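Local coordinates for extracellular solute-binding protein family 1 (Arthrobacter chlorophenolicus, PDB 4R2F) that binds the disaccharide laminaribiose and probably delivers it to a membrane transporter for uptake into the cell, at residues V96-G101 against N311-Y316; I113-K118 against G145-P150. All coordinates share one frame; numbering follows the deposited sequence.

In the fold
Both contacts are buried and both lean on the strand 306-316, but they lie at different depths. Contact 1 is nearer the centre of the chain and reaches the sugar pocket: Val-96 and Ser-97 pair antiparallel with Met-315 and Met-314 inside the sheet, and the chain then leaves it in a glycine-rich loop (Gly-99 to Gly-101) that reaches the glucose. Contact 2 is farther out, the two centres about 10 Å apart; with partly exposed tyrosines, it joins a turn and helix start to the strand 145-161. There the chemistry is one backbone bond, one backbone amide taken by a carboxylate, and small apolar contacts, with no ligand. The middle strand connects them: Ile-313 N probably bonds to Val-149 O, and Met-315 O to Ala-114 N.

Contact 1 (V96-G101 against N311-Y316); sequences VSTGGG and NNIMMY. With BGC (beta-D-glucopyranose), chain B.
The Tyr-316 ring is met at its edge by Val-96 and Ser-97: the backbone N of both residues and Ser-97 OG lie near its plane. At the end of the ring, Tyr-316 OH donates to Ser-97 OG at 2.8 Å, and Ser-97 OG in turn donates a hydrogen bond to Thr-98 O. With chi1 at 87°, Ser-97 OG is held between backbone N and carbonyl carbon, where both bonds can form. The second flat group, the Asn-311 amide, turns both polar atoms to the glucose: OD1 accepts from BGC O3 at 2.7 Å, while ND2 gives a straight bond to BGC O2 (166°). Gly-101 N binds BGC O4 at 2.8 Å, and a side chain on Gly-101 would run into the sugar's O3. Behind the sugar, one water lies within bonding distance of Asn-311 OD1 and Gly-99 O and accepts from Asn-312 N. Antiparallel pairing closes the far end, with Ser-97 N bonded to Met-314 O and Met-314 N to Ser-97 O. On the other face of the sheet from Ser-97, Val-96 CG1 touches Ile-313 CG2 at 3.6 Å. Helix 322-335 covers that face, helix 103-109 packs against Ser-97 and Met-314, and strands 40-44 and 145-161 flank the pair.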
loop_
_atom_site.group_PDB
_atom_site.type_symbol
_atom_site.label_atom_id
_atom_site.label_comp_id
_atom_site.label_asym_id
_atom_site.label_seq_id
_atom_site.Cartn_x
_atom_site.Cartn_y
_atom_site.Cartn_z
ATOM N N VAL A 96 -10.545 -8.470 -15.728
ATOM C CA VAL A 96 -9.671 -8.751 -14.607
ATOM C C VAL A 96 -8.836 -7.524 -14.297
ATOM O O VAL A 96 -8.431 -6.788 -15.205
ATOM C CB VAL A 96 -8.662 -9.872 -14.956
ATOM C CG1 VAL A 96 -7.826 -10.255 -13.742
ATOM C CG2 VAL A 96 -9.373 -11.087 -15.526
ATOM N N SER A 97 -8.534 -7.322 -13.020
ATOM C CA SER A 97 -7.657 -6.236 -12.633
ATOM C C SER A 97 -6.959 -6.423 -11.305
ATOM O O SER A 97 -7.385 -7.209 -10.429
ATOM C CB SER A 97 -8.438 -4.895 -12.597
ATOM O OG SER A 97 -9.070 -4.655 -11.351
ATOM N N THR A 98 -5.869 -5.680 -11.161
ATOM C CA THR A 98 -5.366 -5.300 -9.855
ATOM C C THR A 98 -5.967 -3.928 -9.540
ATOM O O THR A 98 -6.854 -3.443 -10.240
ATOM C CB THR A 98 -3.835 -5.232 -9.825
ATOM O OG1 THR A 98 -3.354 -4.215 -10.734
ATOM C CG2 THR A 98 -3.270 -6.548 -10.212
ATOM N N GLY A 99 -5.537 -3.317 -8.463
ATOM C CA GLY A 99 -6.075 -2.003 -8.104
ATOM C C GLY A 99 -5.986 -1.817 -6.620
ATOM O O GLY A 99 -5.070 -2.327 -5.976
ATOM N N GLY A 100 -6.948 -1.091 -6.072
ATOM C CA GLY A 100 -6.947 -0.787 -4.674
ATOM C C GLY A 100 -7.001 -2.040 -3.825
ATOM O O GLY A 100 -7.546 -3.061 -4.229
ATOM N N GLY A 101 -6.419 -1.951 -2.637
ATOM C CA GLY A 101 -6.380 -3.074 -1.698
ATOM C C GLY A 101 -7.742 -3.628 -1.324
ATOM O O GLY A 101 -7.851 -4.813 -1.060
ATOM N N ASN A 311 -2.966 -6.729 -1.120
ATOM C CA ASN A 311 -3.373 -6.535 -2.503
ATOM C C ASN A 311 -3.748 -7.816 -3.208
ATOM O O ASN A 311 -3.239 -8.900 -2.899
ATOM C CB ASN A 311 -2.293 -5.791 -3.277
ATOM C CG ASN A 311 -2.195 -4.345 -2.845
ATOM O OD1 ASN A 311 -3.210 -3.660 -2.728
ATOM N ND2 ASN A 311 -0.983 -3.877 -2.584
ATOM N N ASN A 312 -4.632 -7.672 -4.176
ATOM C CA ASN A 312 -5.348 -8.815 -4.725
ATOM C C ASN A 312 -5.747 -8.597 -6.184
ATOM O O ASN A 312 -5.783 -7.469 -6.678
ATOM C CB ASN A 312 -6.602 -9.081 -3.869
ATOM C CG ASN A 312 -7.444 -7.834 -3.642
ATOM O OD1 ASN A 312 -7.270 -7.089 -2.633
ATOM N ND2 ASN A 312 -8.333 -7.564 -4.571
ATOM N N ILE A 313 -5.966 -9.715 -6.874
ATOM C CA ILE A 313 -6.413 -9.728 -8.239
ATOM C C ILE A 313 -7.859 -10.106 -8.233
ATOM O O ILE A 313 -8.255 -11.104 -7.607
ATOM C CB ILE A 313 -5.647 -10.759 -9.112
ATOM C CG1 ILE A 313 -4.150 -10.491 -9.039
ATOM C CG2 ILE A 313 -6.096 -10.712 -10.571
ATOM C CD1 ILE A 313 -3.320 -11.418 -9.903
ATOM N N MET A 314 -8.626 -9.348 -9.007
ATOM C CA MET A 314 -10.062 -9.430 -8.997
ATOM C C MET A 314 -10.600 -9.621 -10.402
ATOM O O MET A 314 -10.008 -9.204 -11.400
ATOM C CB MET A 314 -10.671 -8.191 -8.292
ATOM C CG MET A 314 -10.523 -6.848 -8.950
ATOM S SD MET A 314 -10.672 -5.485 -7.782
ATOM C CE MET A 314 -8.979 -5.373 -7.250
ATOM N N MET A 315 -11.705 -10.337 -10.466
ATOM C CA MET A 315 -12.388 -10.617 -11.723
ATOM C C MET A 315 -13.749 -9.907 -11.677
ATOM O O MET A 315 -14.297 -9.706 -10.594
ATOM C CB MET A 315 -12.579 -12.152 -11.881
ATOM C CG MET A 315 -11.338 -12.971 -12.166
ATOM S SD MET A 315 -11.649 -14.732 -12.434
ATOM C CE MET A 315 -12.253 -15.144 -10.831
ATOM N N TYR A 316 -14.284 -9.545 -12.842
ATOM C CA TYR A 316 -15.526 -8.781 -12.961
ATOM C C TYR A 316 -16.565 -9.505 -13.800
ATOM O O TYR A 316 -16.209 -10.297 -14.674
ATOM C CB TYR A 316 -15.246 -7.446 -13.648
ATOM C CG TYR A 316 -14.291 -6.538 -12.898
ATOM C CD1 TYR A 316 -12.924 -6.729 -12.958
ATOM C CD2 TYR A 316 -14.768 -5.503 -12.127
ATOM C CE1 TYR A 316 -12.051 -5.905 -12.271
ATOM C CE2 TYR A 316 -13.910 -4.670 -11.437
ATOM C CZ TYR A 316 -12.549 -4.860 -11.512
ATOM O OH TYR A 316 -11.698 -3.995 -10.839
HETATM C C2 BGC B . -1.677 0.113 -1.880
HETATM C C3 BGC B . -3.129 -0.250 -2.194
HETATM C C4 BGC B . -4.030 0.951 -1.940
HETATM C C5 BGC B . -3.529 2.155 -2.726
HETATM C C6 BGC B . -4.332 3.423 -2.405
HETATM C C1 BGC B . -1.325 1.267 -2.802
HETATM O O2 BGC B . -0.812 -0.995 -2.096
HETATM O O3 BGC B . -3.551 -1.355 -1.396
HETATM O O4 BGC B . -5.347 0.668 -2.394
HETATM O O5 BGC B . -2.145 2.392 -2.447
HETATM O O6 BGC B . -4.198 3.823 -1.023
HETATM O O HOH W 1 -3.995 -5.310 -6.592
HETATM O O HOH W 2 -5.201 -4.764 -4.311
#

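Contact 2 (I113-K118 against G145-P150); sequences IAYADK and GYVAVP
Asp-117 reaches back from the first turn of its helix to Gly-145 and Tyr-146, its carboxylate taking the Tyr-146 backbone N on OD1 at 2.9 Å. The donor comes from the syn side, 19° out of the carboxylate plane. A chi1 of -63° sets Asp-117 CG beside its own backbone N, and OD1 then also lies near the edge of the Tyr-146 ring, 3.7 Å from CD2. Tyr-115 turns differently: one face of its ring lies over Gly-145 N, while Tyr-146 O sits in plane at its edge. The Tyr-115 hydroxyl goes elsewhere, to Glu-108. Between these two side chains Ala-116, the N-cap residue of helix 117-126, sends its N to Tyr-146 O at 2.8 Å, so the loop entering the helix is tied to the start of the long strand 145-161 of this solute-binding fold. With an alanine at Asp-117 the carboxylate is gone, and the Tyr-146 amide would probably be left without its acceptor. Gly-145 has to be bare: a CB would clash with Asp-117 OD1 and Tyr-115 CG and, at a phi of 144°, jam against the preceding carbonyl O. Ala-116 CB rests on Val-149 CG2 at 3.7 Å. A water joins Ala-114 O to Val-147 O.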
loop_
_atom_site.group_PDB
_atom_site.type_symbol
_atom_site.label_atom_id
_atom_site.label_comp_id
_atom_site.label_asym_id
_atom_site.label_seq_id
_atom_site.Cartn_x
_atom_site.Cartn_y
_atom_site.Cartn_z
ATOM N N ILE A 113 -18.489 -7.892 -9.181
ATOM C CA ILE A 113 -17.356 -8.797 -9.056
ATOM C C ILE A 113 -17.740 -10.199 -9.537
ATOM O O ILE A 113 -18.897 -10.589 -9.453
ATOM C CB ILE A 113 -16.872 -8.815 -7.588
ATOM C CG1 ILE A 113 -15.356 -8.911 -7.509
ATOM C CG2 ILE A 113 -17.558 -9.920 -6.780
ATOM C CD1 ILE A 113 -14.669 -7.614 -7.894
ATOM N N ALA A 114 -16.772 -10.950 -10.057
ATOM C CA ALA A 114 -16.942 -12.400 -10.251
ATOM C C ALA A 114 -16.165 -13.165 -9.176
ATOM O O ALA A 114 -14.954 -12.985 -9.052
ATOM C CB ALA A 114 -16.467 -12.802 -11.636
ATOM N N TYR A 115 -16.856 -14.009 -8.409
ATOM C CA TYR A 115 -16.251 -14.724 -7.291
ATOM C C TYR A 115 -15.166 -15.639 -7.821
ATOM O O TYR A 115 -15.300 -16.199 -8.900
ATOM C CB TYR A 115 -17.307 -15.516 -6.487
ATOM C CG TYR A 115 -18.262 -14.607 -5.775
ATOM C CD1 TYR A 115 -17.842 -13.860 -4.697
ATOM C CD2 TYR A 115 -19.583 -14.457 -6.202
ATOM C CE1 TYR A 115 -18.701 -12.975 -4.055
ATOM C CE2 TYR A 115 -20.452 -13.586 -5.553
ATOM C CZ TYR A 115 -20.002 -12.837 -4.496
ATOM O OH TYR A 115 -20.842 -11.940 -3.849
ATOM N N ALA A 116 -14.094 -15.764 -7.045
ATOM C CA ALA A 116 -12.896 -16.485 -7.446
ATOM C C ALA A 116 -12.829 -17.939 -6.993
ATOM O O ALA A 116 -11.750 -18.545 -7.032
ATOM C CB ALA A 116 -11.673 -15.726 -6.939
ATOM N N ASP A 117 -13.967 -18.518 -6.623
ATOM C CA ASP A 117 -13.998 -19.878 -6.081
ATOM C C ASP A 117 -13.411 -20.899 -7.048
ATOM O O ASP A 117 -12.688 -21.784 -6.627
ATOM C CB ASP A 117 -15.425 -20.292 -5.707
ATOM C CG ASP A 117 -16.005 -19.427 -4.609
ATOM O OD1 ASP A 117 -15.627 -18.247 -4.511
ATOM O OD2 ASP A 117 -16.832 -19.916 -3.838
ATOM N N LYS A 118 -13.732 -20.782 -8.332
ATOM C CA LYS A 118 -13.222 -21.724 -9.329
ATOM C C LYS A 118 -11.713 -21.576 -9.524
ATOM O O LYS A 118 -11.027 -22.556 -9.783
ATOM C CB LYS A 118 -13.966 -21.572 -10.673
ATOM C CG LYS A 118 -15.398 -22.112 -10.702
ATOM C CD LYS A 118 -15.502 -23.611 -11.003
ATOM C CE LYS A 118 -14.955 -24.003 -12.376
ATOM N NZ LYS A 118 -13.555 -24.534 -12.339
ATOM N N GLY A 145 -18.698 -16.203 -1.513
ATOM C CA GLY A 145 -17.515 -16.675 -2.216
ATOM C C GLY A 145 -16.278 -15.845 -1.896
ATOM O O GLY A 145 -16.314 -14.907 -1.100
ATOM N N TYR A 146 -15.182 -16.189 -2.547
ATOM C CA TYR A 146 -13.938 -15.405 -2.505
ATOM C C TYR A 146 -14.043 -14.178 -3.395
ATOM O O TYR A 146 -14.283 -14.310 -4.610
ATOM C CB TYR A 146 -12.784 -16.275 -2.997
ATOM C CG TYR A 146 -12.414 -17.297 -1.971
ATOM C CD1 TYR A 146 -11.529 -16.971 -0.961
ATOM C CD2 TYR A 146 -12.958 -18.577 -1.992
ATOM C CE1 TYR A 146 -11.197 -17.872 0.009
ATOM C CE2 TYR A 146 -12.621 -19.505 -1.020
ATOM C CZ TYR A 146 -11.747 -19.133 -0.020
ATOM O OH TYR A 146 -11.392 -20.002 0.960
ATOM N N VAL A 147 -13.883 -12.987 -2.823
ATOM C CA VAL A 147 -14.052 -11.785 -3.632
ATOM C C VAL A 147 -12.857 -11.509 -4.564
ATOM O O VAL A 147 -12.992 -10.780 -5.539
ATOM C CB VAL A 147 -14.370 -10.526 -2.802
ATOM C CG1 VAL A 147 -15.579 -10.751 -1.912
ATOM C CG2 VAL A 147 -13.182 -10.082 -1.998
ATOM N N ALA A 148 -11.702 -12.095 -4.261
ATOM C CA ALA A 148 -10.465 -11.871 -5.018
ATOM C C ALA A 148 -9.419 -12.856 -4.534
ATOM O O ALA A 148 -9.675 -13.626 -3.606
ATOM C CB ALA A 148 -9.957 -10.440 -4.806
ATOM N N VAL A 149 -8.241 -12.819 -5.156
ATOM C CA VAL A 149 -7.121 -13.691 -4.782
ATOM C C VAL A 149 -5.898 -12.829 -4.460
ATOM O O VAL A 149 -5.524 -11.954 -5.258
ATOM C CB VAL A 149 -6.803 -14.660 -5.937
ATOM C CG1 VAL A 149 -5.652 -15.568 -5.579
ATOM C CG2 VAL A 149 -8.026 -15.472 -6.305
ATOM N N PRO A 150 -5.248 -13.074 -3.307
ATOM C CA PRO A 150 -4.089 -12.238 -2.985
ATOM C C PRO A 150 -2.942 -12.391 -3.954
ATOM O O PRO A 150 -2.730 -13.481 -4.459
ATOM C CB PRO A 150 -3.650 -12.756 -1.606
ATOM C CG PRO A 150 -4.130 -14.179 -1.579
ATOM C CD PRO A 150 -5.446 -14.133 -2.295
HETATM O O HOH W 3 -12.552 -11.823 -8.148
#